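Local structure of glutathione transferase (Phanerochaete chrysosporium, 4F0C) at residues A[9-13]-A[36-40]; A[61-66]-A[80-85]; A[89-93]-A[163-168]. The protein probably conjugates or exchanges glutathione on its substrates, as a Ure2p-type fungal glutathione transferase, and is seen here with oxidized glutathione bound. All blocks are in the same frame, centred on the assembly; numbering follows the deposited sequence. Where two conformers were deposited one is given.

Interaction 1 (A[9-13]-A[36-40]); sequences LFNHQ and YVNLG. With SO4 (sulfate ion), chain G.
Sulfate oxygen O4 is gripped from both segments. His-12 NE2 donates to it at 2.8 Å, with an N-H that points almost straight at the oxygen (166°), and Leu-39 N adds a weak bond from 36-40. The imidazole also lies against Leu-39, whose CD1 sits over the ring centre, 3.5 Å from the centroid, in a CH-pi contact; a branched aliphatic chain suits a flat face, while the ring edge keeps its polar work. At that edge CD2 of His-12 lies 3.3 Å from Val-37 O. With CG anti to the backbone N (chi1 -169°), the ring swings back to 36-40 although its CB sets out the other way. Gly-15 N bonds to ND1 and helps fix the ring's rotation.

Gln-13 covers a second ring. Its CG stands over the centre of Tyr-36, 3.7 Å from the centroid, and the bend at chi2 lays the amide nearly parallel to the ring (7° between planes), with CD of Gln-13 3.5 Å from CG of Tyr-36. Glutamine suits the place because it can stack while its OE1 can still accept from a nearby water.

Behind these side chains, Asn-11 and Tyr-36 form a parallel bridge that continues the pairing of strands 7-11 and 32-36; Val-37 N donates to Asn-11 O at 3.1 Å. Asn-11 OD1 accepts His-12 N at 2.8 Å from above the amide plane, a bond between neighbouring residues where the strand ends. Phe-10 CD1 makes an apolar contact with Val-37 CG2.

The sulfate probably came from the crystallisation liquor, yet its binding suggests that an imidazole N-H and a backbone N-H make this corner receptive to anions, beside a Leu-39 side chain about 4 Å from bound glutathione disulfide.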
loop_
_atom_site.group_PDB
_atom_site.type_symbol
_atom_site.label_atom_id
_atom_site.label_comp_id
_atom_site.label_asym_id
_atom_site.label_seq_id
_atom_site.Cartn_x
_atom_site.Cartn_y
_atom_site.Cartn_z
ATOM N N LEU A 9 -0.280 -14.079 16.145
ATOM C CA LEU A 9 -0.844 -13.016 15.322
ATOM C C LEU A 9 -1.358 -11.912 16.240
ATOM O O LEU A 9 -2.274 -12.132 17.029
ATOM C CB LEU A 9 -2.010 -13.539 14.457
ATOM C CG LEU A 9 -2.793 -12.480 13.651
ATOM C CD1 LEU A 9 -1.900 -11.691 12.666
ATOM C CD2 LEU A 9 -4.000 -13.124 12.893
ATOM N N PHE A 10 -0.778 -10.722 16.142
ATOM C CA PHE A 10 -1.314 -9.589 16.862
ATOM C C PHE A 10 -2.434 -9.018 15.999
ATOM O O PHE A 10 -2.220 -8.628 14.849
ATOM C CB PHE A 10 -0.225 -8.545 17.141
ATOM C CG PHE A 10 0.861 -9.039 18.075
ATOM C CD1 PHE A 10 0.659 -9.046 19.450
ATOM C CD2 PHE A 10 2.076 -9.494 17.573
ATOM C CE1 PHE A 10 1.648 -9.477 20.320
ATOM C CE2 PHE A 10 3.087 -9.926 18.443
ATOM C CZ PHE A 10 2.855 -9.933 19.817
ATOM N N ASN A 11 -3.635 -9.031 16.562
ATOM C CA ASN A 11 -4.834 -8.709 15.825
ATOM C C ASN A 11 -5.643 -7.659 16.602
ATOM O O ASN A 11 -5.237 -7.196 17.680
ATOM C CB ASN A 11 -5.635 -10.022 15.608
ATOM C CG ASN A 11 -6.570 -9.969 14.393
ATOM O OD1 ASN A 11 -6.744 -8.922 13.776
ATOM N ND2 ASN A 11 -7.172 -11.102 14.056
ATOM N N HIS A 12 -6.793 -7.280 16.053
ATOM C CA HIS A 12 -7.756 -6.434 16.748
ATOM C C HIS A 12 -9.149 -6.937 16.362
ATOM O O HIS A 12 -9.343 -7.399 15.226
ATOM C CB HIS A 12 -7.617 -4.954 16.337
ATOM C CG HIS A 12 -8.397 -4.025 17.213
ATOM N ND1 HIS A 12 -9.555 -3.406 16.800
ATOM C CD2 HIS A 12 -8.218 -3.657 18.508
ATOM C CE1 HIS A 12 -10.043 -2.670 17.787
ATOM N NE2 HIS A 12 -9.249 -2.810 18.836
ATOM N N GLN A 13 -10.098 -6.858 17.296
ATOM C CA GLN A 13 -11.429 -7.392 17.076
ATOM C C GLN A 13 -12.202 -6.587 16.029
ATOM O O GLN A 13 -12.885 -7.162 15.179
ATOM C CB GLN A 13 -12.224 -7.460 18.400
ATOM C CG GLN A 13 -11.589 -8.339 19.496
ATOM C CD GLN A 13 -10.747 -7.536 20.484
ATOM O OE1 GLN A 13 -10.118 -6.533 20.123
ATOM N NE2 GLN A 13 -10.743 -7.972 21.740
ATOM N N TYR A 36 -5.092 -9.934 20.976
ATOM C CA TYR A 36 -5.732 -8.665 20.663
ATOM C C TYR A 36 -5.042 -7.531 21.405
ATOM O O TYR A 36 -5.026 -7.486 22.641
ATOM C CB TYR A 36 -7.227 -8.697 20.988
ATOM C CG TYR A 36 -7.994 -9.704 20.165
ATOM C CD1 TYR A 36 -8.073 -9.586 18.770
ATOM C CD2 TYR A 36 -8.648 -10.779 20.779
ATOM C CE1 TYR A 36 -8.780 -10.528 18.007
ATOM C CE2 TYR A 36 -9.353 -11.713 20.032
ATOM C CZ TYR A 36 -9.421 -11.584 18.656
ATOM O OH TYR A 36 -10.124 -12.522 17.935
ATOM N N VAL A 37 -4.474 -6.621 20.629
ATOM C CA VAL A 37 -3.762 -5.468 21.148
ATOM C C VAL A 37 -4.819 -4.428 21.425
ATOM O O VAL A 37 -5.679 -4.154 20.585
ATOM C CB VAL A 37 -2.780 -4.936 20.097
ATOM C CG1 VAL A 37 -2.018 -3.740 20.644
ATOM C CG2 VAL A 37 -1.822 -6.040 19.678
ATOM N N ASN A 38 -4.800 -3.855 22.611
ATOM C CA ASN A 38 -5.854 -2.914 22.920
ATOM C C ASN A 38 -5.494 -1.458 22.610
ATOM O O ASN A 38 -4.700 -0.814 23.305
ATOM C CB ASN A 38 -6.364 -3.108 24.336
ATOM C CG ASN A 38 -6.714 -1.813 24.987
ATOM O OD1 ASN A 38 -5.963 -1.331 25.819
ATOM N ND2 ASN A 38 -7.813 -1.199 24.562
ATOM N N LEU A 39 -6.105 -0.954 21.545
ATOM C CA LEU A 39 -5.775 0.350 20.986
ATOM C C LEU A 39 -6.223 1.519 21.890
ATOM O O LEU A 39 -5.684 2.625 21.798
ATOM C CB LEU A 39 -6.364 0.459 19.573
ATOM C CG LEU A 39 -6.145 -0.767 18.666
ATOM C CD1 LEU A 39 -6.846 -0.622 17.307
ATOM C CD2 LEU A 39 -4.660 -1.111 18.468
ATOM N N GLY A 40 -7.181 1.257 22.781
ATOM C CA GLY A 40 -7.715 2.275 23.686
ATOM C C GLY A 40 -6.780 2.726 24.799
ATOM O O GLY A 40 -6.837 3.882 25.250
HETATM S S SO4 G . -10.323 -0.810 21.329
HETATM O O1 SO4 G . -9.761 0.206 20.438
HETATM O O2 SO4 G . -10.552 -0.216 22.642
HETATM O O3 SO4 G . -11.590 -1.280 20.776
HETATM O O4 SO4 G . -9.391 -1.930 21.458
HETATM O O HOH W 1 -8.294 -5.182 21.826
#

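Interaction 2 (A[61-66]-A[80-85]); sequences LIDHYY and YIVEKY
Strand 61-63 and helix 80-85 run nearly parallel, their axes 11.9 Å apart and inclined by 18°, and side chains from Leu-61, Asp-63 and Tyr-66 span the gap to Tyr-80, Lys-84 and Tyr-85. Asp-63 OD2 is the polar centre: Tyr-80 OH donates to it at 2.5 Å and Tyr-85 OH at 2.6 Å. Tyr-85 OH meets the syn lone pair of Asp-63 OD2, whereas Tyr-80 arrives on the anti side, tilted out of the carboxylate plane, with its ring almost perpendicular to that plane (85°). Holding CG anti to the backbone N (chi1 -174°) carries the carboxylate out from the strand to both hydroxyls. Two short donated bonds would probably stabilise the ionised form of this buried acid. Its other oxygen, OD1, accepts Tyr-65 N in an Asx turn and a bond from Gln-6 NE2, so the same aspartate shapes the type I turn from Asp-63 to Tyr-66.

Beyond the turn, the Tyr-66 ring receives Lys-84 over one face. The ammonium NZ lies 3.8 Å from the ring centroid in a cation-pi contact, and CE, at 3.9 Å from that centroid, makes a CH-pi contact; bends at chi3 and chi4 fold the long lysine chain over the ring. A water accepts from NZ at 2.7 Å, while Tyr-66 OH bonds to Asp-97 of the second subunit. Nearer the core, Leu-61 CD2 packs on Tyr-80 CD2 at 3.9 Å, an apolar join that suits the sheet's buried side.

Strands 60-63 and 69-72 with helix 74-85 make up the beta-beta-alpha half of the thioredoxin-like domain. The ring of Phe-69 meets those of Tyr-80 and Tyr-66, Ile-81 packs into helix 18-28, and Ile-100 of the second subunit touches Tyr-80, which places this corner at the dimer interface.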
loop_
_atom_site.group_PDB
_atom_site.type_symbol
_atom_site.label_atom_id
_atom_site.label_comp_id
_atom_site.label_asym_id
_atom_site.label_seq_id
_atom_site.Cartn_x
_atom_site.Cartn_y
_atom_site.Cartn_z
ATOM N N LEU A 61 3.158 -10.357 13.003
ATOM C CA LEU A 61 3.181 -11.826 13.098
ATOM C C LEU A 61 4.532 -12.254 13.626
ATOM O O LEU A 61 5.560 -11.775 13.142
ATOM C CB LEU A 61 3.009 -12.438 11.698
ATOM C CG LEU A 61 3.024 -13.980 11.647
ATOM C CD1 LEU A 61 1.620 -14.482 11.818
ATOM C CD2 LEU A 61 3.614 -14.497 10.313
ATOM N N ILE A 62 4.545 -13.136 14.623
ATOM C CA ILE A 62 5.804 -13.774 15.037
ATOM C C ILE A 62 5.782 -15.232 14.637
ATOM O O ILE A 62 4.821 -15.937 14.963
ATOM C CB ILE A 62 6.010 -13.760 16.562
ATOM C CG1 ILE A 62 5.878 -12.334 17.118
ATOM C CG2 ILE A 62 7.403 -14.364 16.931
ATOM C CD1 ILE A 62 5.800 -12.326 18.616
ATOM N N ASP A 63 6.817 -15.684 13.926
ATOM C CA ASP A 63 6.934 -17.085 13.547
ATOM C C ASP A 63 7.840 -17.811 14.563
ATOM O O ASP A 63 9.078 -17.780 14.503
ATOM C CB ASP A 63 7.456 -17.189 12.108
ATOM C CG ASP A 63 7.474 -18.616 11.578
ATOM O OD1 ASP A 63 7.317 -19.600 12.367
ATOM O OD2 ASP A 63 7.702 -18.735 10.349
ATOM N N HIS A 64 7.215 -18.464 15.530
ATOM C CA HIS A 64 7.975 -19.099 16.591
ATOM C C HIS A 64 8.821 -20.286 16.104
ATOM O O HIS A 64 9.750 -20.694 16.792
ATOM C CB HIS A 64 7.043 -19.525 17.738
ATOM C CG HIS A 64 6.269 -18.388 18.334
ATOM N ND1 HIS A 64 6.881 -17.328 18.972
ATOM C CD2 HIS A 64 4.937 -18.154 18.405
ATOM C CE1 HIS A 64 5.955 -16.485 19.400
ATOM N NE2 HIS A 64 4.766 -16.970 19.083
ATOM N N TYR A 65 8.480 -20.853 14.941
ATOM C CA TYR A 65 9.194 -22.037 14.442
ATOM C C TYR A 65 10.295 -21.598 13.469
ATOM O O TYR A 65 10.964 -22.424 12.856
ATOM C CB TYR A 65 8.252 -23.020 13.728
ATOM C CG TYR A 65 7.137 -23.624 14.583
ATOM C CD1 TYR A 65 7.014 -23.332 15.949
ATOM C CD2 TYR A 65 6.221 -24.537 14.013
ATOM C CE1 TYR A 65 5.958 -23.919 16.723
ATOM C CE2 TYR A 65 5.199 -25.104 14.757
ATOM C CZ TYR A 65 5.055 -24.789 16.097
ATOM O OH TYR A 65 4.006 -25.371 16.805
ATOM N N TYR A 66 10.467 -20.290 13.334
ATOM C CA TYR A 66 11.571 -19.751 12.531
ATOM C C TYR A 66 12.313 -18.688 13.350
ATOM O O TYR A 66 12.440 -17.549 12.920
ATOM C CB TYR A 66 11.010 -19.170 11.236
ATOM C CG TYR A 66 12.053 -18.789 10.188
ATOM C CD1 TYR A 66 13.037 -19.702 9.796
ATOM C CD2 TYR A 66 12.036 -17.527 9.600
ATOM C CE1 TYR A 66 13.985 -19.357 8.810
ATOM C CE2 TYR A 66 12.967 -17.172 8.621
ATOM C CZ TYR A 66 13.941 -18.095 8.233
ATOM O OH TYR A 66 14.875 -17.758 7.263
ATOM N N TYR A 80 4.812 -13.447 3.201
ATOM C CA TYR A 80 5.734 -14.234 4.024
ATOM C C TYR A 80 5.164 -15.647 4.192
ATOM O O TYR A 80 5.852 -16.645 3.963
ATOM C CB TYR A 80 5.920 -13.599 5.415
ATOM C CG TYR A 80 6.729 -14.470 6.402
ATOM C CD1 TYR A 80 8.123 -14.471 6.388
ATOM C CD2 TYR A 80 6.071 -15.286 7.328
ATOM C CE1 TYR A 80 8.871 -15.281 7.282
ATOM C CE2 TYR A 80 6.801 -16.119 8.218
ATOM C CZ TYR A 80 8.184 -16.098 8.191
ATOM O OH TYR A 80 8.895 -16.886 9.075
ATOM N N ILE A 81 3.898 -15.716 4.571
ATOM C CA ILE A 81 3.284 -17.009 4.835
ATOM C C ILE A 81 3.260 -17.898 3.585
ATOM O O ILE A 81 3.594 -19.101 3.653
ATOM C CB ILE A 81 1.874 -16.847 5.405
ATOM C CG1 ILE A 81 1.958 -16.223 6.803
ATOM C CG2 ILE A 81 1.171 -18.241 5.505
ATOM C CD1 ILE A 81 0.620 -15.750 7.349
ATOM N N VAL A 82 2.865 -17.344 2.436
ATOM C CA VAL A 82 2.833 -18.202 1.240
ATOM C C VAL A 82 4.224 -18.555 0.707
ATOM O O VAL A 82 4.416 -19.660 0.175
ATOM C CB VAL A 82 1.923 -17.690 0.081
ATOM C CG1 VAL A 82 0.457 -17.613 0.548
ATOM C CG2 VAL A 82 2.418 -16.344 -0.490
ATOM N N GLU A 83 5.187 -17.644 0.811
ATOM C CA GLU A 83 6.533 -18.001 0.383
ATOM C C GLU A 83 7.077 -19.194 1.178
ATOM O O GLU A 83 7.665 -20.137 0.619
ATOM C CB GLU A 83 7.467 -16.786 0.471
ATOM C CG GLU A 83 7.261 -15.825 -0.700
ATOM C CD GLU A 83 7.851 -16.367 -2.004
ATOM O OE1 GLU A 83 7.442 -15.906 -3.088
ATOM O OE2 GLU A 83 8.730 -17.250 -1.940
ATOM N N LYS A 84 6.858 -19.178 2.484
ATOM C CA LYS A 84 7.489 -20.192 3.319
ATOM C C LYS A 84 6.639 -21.423 3.598
ATOM O O LYS A 84 7.181 -22.479 3.898
ATOM C CB LYS A 84 7.974 -19.576 4.652
ATOM C CG LYS A 84 9.286 -18.811 4.496
ATOM C CD LYS A 84 9.946 -18.427 5.840
ATOM C CE LYS A 84 10.232 -19.592 6.774
ATOM N NZ LYS A 84 11.388 -20.471 6.400
ATOM N N TYR A 85 5.317 -21.284 3.516
ATOM C CA TYR A 85 4.407 -22.322 4.002
ATOM C C TYR A 85 3.249 -22.645 3.037
ATOM O O TYR A 85 2.246 -23.250 3.439
ATOM C CB TYR A 85 3.841 -21.945 5.379
ATOM C CG TYR A 85 4.937 -21.681 6.406
ATOM C CD1 TYR A 85 5.737 -22.731 6.875
ATOM C CD2 TYR A 85 5.204 -20.381 6.855
ATOM C CE1 TYR A 85 6.746 -22.498 7.792
ATOM C CE2 TYR A 85 6.207 -20.136 7.789
ATOM C CZ TYR A 85 6.998 -21.204 8.239
ATOM O OH TYR A 85 8.011 -21.003 9.173
HETATM O O HOH W 2 13.398 -19.405 5.011
#

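Interaction 3 (A[89-93]-A[163-168]); sequences HKFSV and ADKLTI
Lys-165 NZ ties the two loops together with two bonds to backbone oxygens: 2.8 Å to His-89 O, in the carbonyl plane, and 3.0 Å to Ser-92 O, nearly in line with the carbonyl. A long, flexible chain with a terminal donor suits a site where two carbonyls must be reached at once, and the bend at chi3 brings the ammonium between them. Replacing this residue by a methionine would remove the ammonium, and the carbonyls of His-89 and Ser-92 would probably lose their shared donor, leaving the 89-93 loop less firmly tied to 163-168. Ile-168 N bonds to Phe-91 O at 2.9 Å from above the carbonyl plane. Leu-166 CD2 meets the edge of the Phe-91 ring, 3.7 Å from CE1, and Val-93 CG1 touches Ala-163 CB at 3.9 Å. A water donates to both Lys-90 O and Leu-166 O, linking the backbones.

Farther out, Asp-86 positions the 89-93 loop through Ser-92 OG, Lys-90 N and Phe-91 N. On the other side, Thr-167 OG1 caps Ala-169 N, and Asp-170 OD2 bonds to Thr-167 N. This Thr-x-x-Asp start of helix 168-172 matches the N-capping box of glutathione transferases, here joined to the interdomain linker.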
loop_
_atom_site.group_PDB
_atom_site.type_symbol
_atom_site.label_atom_id
_atom_site.label_comp_id
_atom_site.label_asym_id
_atom_site.label_seq_id
_atom_site.Cartn_x
_atom_site.Cartn_y
_atom_site.Cartn_z
ATOM N N HIS A 89 1.494 -24.152 -3.598
ATOM C CA HIS A 89 0.870 -22.963 -4.231
ATOM C C HIS A 89 -0.662 -23.098 -4.261
ATOM O O HIS A 89 -1.324 -22.869 -5.293
ATOM C CB HIS A 89 1.450 -22.750 -5.641
ATOM C CG HIS A 89 2.953 -22.646 -5.658
ATOM N ND1 HIS A 89 3.766 -23.685 -6.059
ATOM C CD2 HIS A 89 3.782 -21.647 -5.278
ATOM C CE1 HIS A 89 5.032 -23.310 -5.974
ATOM N NE2 HIS A 89 5.069 -22.085 -5.491
ATOM N N LYS A 90 -1.221 -23.488 -3.116
ATOM C CA LYS A 90 -2.672 -23.549 -2.971
ATOM C C LYS A 90 -3.305 -22.151 -2.973
ATOM O O LYS A 90 -4.475 -22.004 -3.325
ATOM C CB LYS A 90 -3.035 -24.277 -1.673
ATOM C CG LYS A 90 -2.678 -25.778 -1.681
ATOM C CD LYS A 90 -2.847 -26.367 -0.284
ATOM C CE LYS A 90 -2.696 -27.871 -0.266
ATOM N NZ LYS A 90 -3.005 -28.385 1.113
ATOM N N PHE A 91 -2.532 -21.135 -2.582
ATOM C CA PHE A 91 -3.044 -19.759 -2.473
ATOM C C PHE A 91 -2.037 -18.774 -3.006
ATOM O O PHE A 91 -1.991 -17.626 -2.553
ATOM C CB PHE A 91 -3.380 -19.436 -1.000
ATOM C CG PHE A 91 -4.370 -20.400 -0.413
ATOM C CD1 PHE A 91 -5.707 -20.315 -0.749
ATOM C CD2 PHE A 91 -3.950 -21.439 0.400
ATOM C CE1 PHE A 91 -6.634 -21.227 -0.255
ATOM C CE2 PHE A 91 -4.876 -22.357 0.898
ATOM C CZ PHE A 91 -6.210 -22.251 0.555
ATOM N N SER A 92 -1.202 -19.226 -3.950
ATOM C CA SER A 92 -0.095 -18.384 -4.447
ATOM C C SER A 92 0.380 -18.984 -5.774
ATOM O O SER A 92 -0.246 -19.927 -6.302
ATOM C CB SER A 92 1.053 -18.312 -3.408
ATOM O OG SER A 92 1.582 -19.626 -3.160
ATOM N N VAL A 93 1.460 -18.445 -6.324
ATOM C CA VAL A 93 1.880 -18.786 -7.685
ATOM C C VAL A 93 3.367 -19.101 -7.763
ATOM O O VAL A 93 4.134 -18.709 -6.879
ATOM C CB VAL A 93 1.522 -17.644 -8.695
ATOM C CG1 VAL A 93 0.005 -17.560 -8.882
ATOM C CG2 VAL A 93 2.056 -16.281 -8.244
ATOM N N ALA A 163 -3.656 -15.438 -12.608
ATOM C CA ALA A 163 -3.372 -16.824 -12.974
ATOM C C ALA A 163 -4.586 -17.755 -12.944
ATOM O O ALA A 163 -4.417 -18.976 -12.869
ATOM C CB ALA A 163 -2.245 -17.397 -12.087
ATOM N N ASP A 164 -5.782 -17.181 -12.984
ATOM C CA ASP A 164 -7.030 -17.952 -13.005
ATOM C C ASP A 164 -7.097 -18.953 -11.846
ATOM O O ASP A 164 -7.638 -20.054 -11.991
ATOM C CB ASP A 164 -7.215 -18.681 -14.356
ATOM C CG ASP A 164 -7.612 -17.733 -15.481
ATOM O OD1 ASP A 164 -7.996 -16.567 -15.213
ATOM O OD2 ASP A 164 -7.580 -18.170 -16.649
ATOM N N LYS A 165 -6.543 -18.566 -10.699
ATOM C CA LYS A 165 -6.664 -19.395 -9.516
ATOM C C LYS A 165 -6.769 -18.493 -8.295
ATOM O O LYS A 165 -6.255 -17.375 -8.268
ATOM C CB LYS A 165 -5.450 -20.323 -9.393
ATOM C CG LYS A 165 -4.126 -19.566 -9.284
ATOM C CD LYS A 165 -2.881 -20.494 -9.325
ATOM C CE LYS A 165 -2.643 -21.180 -7.982
ATOM N NZ LYS A 165 -1.474 -22.086 -8.020
ATOM N N LEU A 166 -7.435 -18.993 -7.266
ATOM C CA LEU A 166 -7.530 -18.251 -6.021
ATOM C C LEU A 166 -6.127 -18.037 -5.443
ATOM O O LEU A 166 -5.359 -18.995 -5.336
ATOM C CB LEU A 166 -8.378 -19.063 -5.032
ATOM C CG LEU A 166 -8.315 -18.599 -3.581
ATOM C CD1 LEU A 166 -9.024 -17.272 -3.451
ATOM C CD2 LEU A 166 -8.980 -19.667 -2.669
ATOM N N THR A 167 -5.785 -16.794 -5.081
ATOM C CA THR A 167 -4.508 -16.516 -4.384
ATOM C C THR A 167 -4.704 -15.494 -3.253
ATOM O O THR A 167 -5.810 -14.975 -3.046
ATOM C CB THR A 167 -3.433 -15.917 -5.331
ATOM O OG1 THR A 167 -3.858 -14.614 -5.778
ATOM C CG2 THR A 167 -3.205 -16.833 -6.556
ATOM N N ILE A 168 -3.632 -15.189 -2.534
ATOM C CA ILE A 168 -3.702 -14.156 -1.516
ATOM C C ILE A 168 -4.058 -12.789 -2.121
ATOM O O ILE A 168 -4.520 -11.919 -1.388
ATOM C CB ILE A 168 -2.401 -14.065 -0.677
ATOM C CG1 ILE A 168 -1.152 -14.013 -1.600
ATOM C CG2 ILE A 168 -2.336 -15.285 0.263
ATOM C CD1 ILE A 168 0.127 -13.483 -0.856
HETATM O O HOH W 3 -5.507 -21.702 -5.769
#

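The three contacts follow one another along the chain and in space. Interactions 1 and 2 share the N-terminal sheet, where strands 7-11 and 60-63 are neighbours; their centres are 20 Å apart, and Phe-10 CE2 packs on Ile-62 CD1 at 3.6 Å. Interaction 2 passes on to interaction 3 through the helix-borne Val-82, whose CG1 lies 3.6 Å from CG2 of Ile-168, so the helix of the first domain rests on the capped helix start of the second. Interactions 1 and 3 do not touch, their nearest atoms being about 13 Å apart. Interaction 1 borders a bound glutathione disulfide. The side chain of Leu-61 is about 10 Å from a bound disulfide, and that of Ile-168 about 12 Å from one.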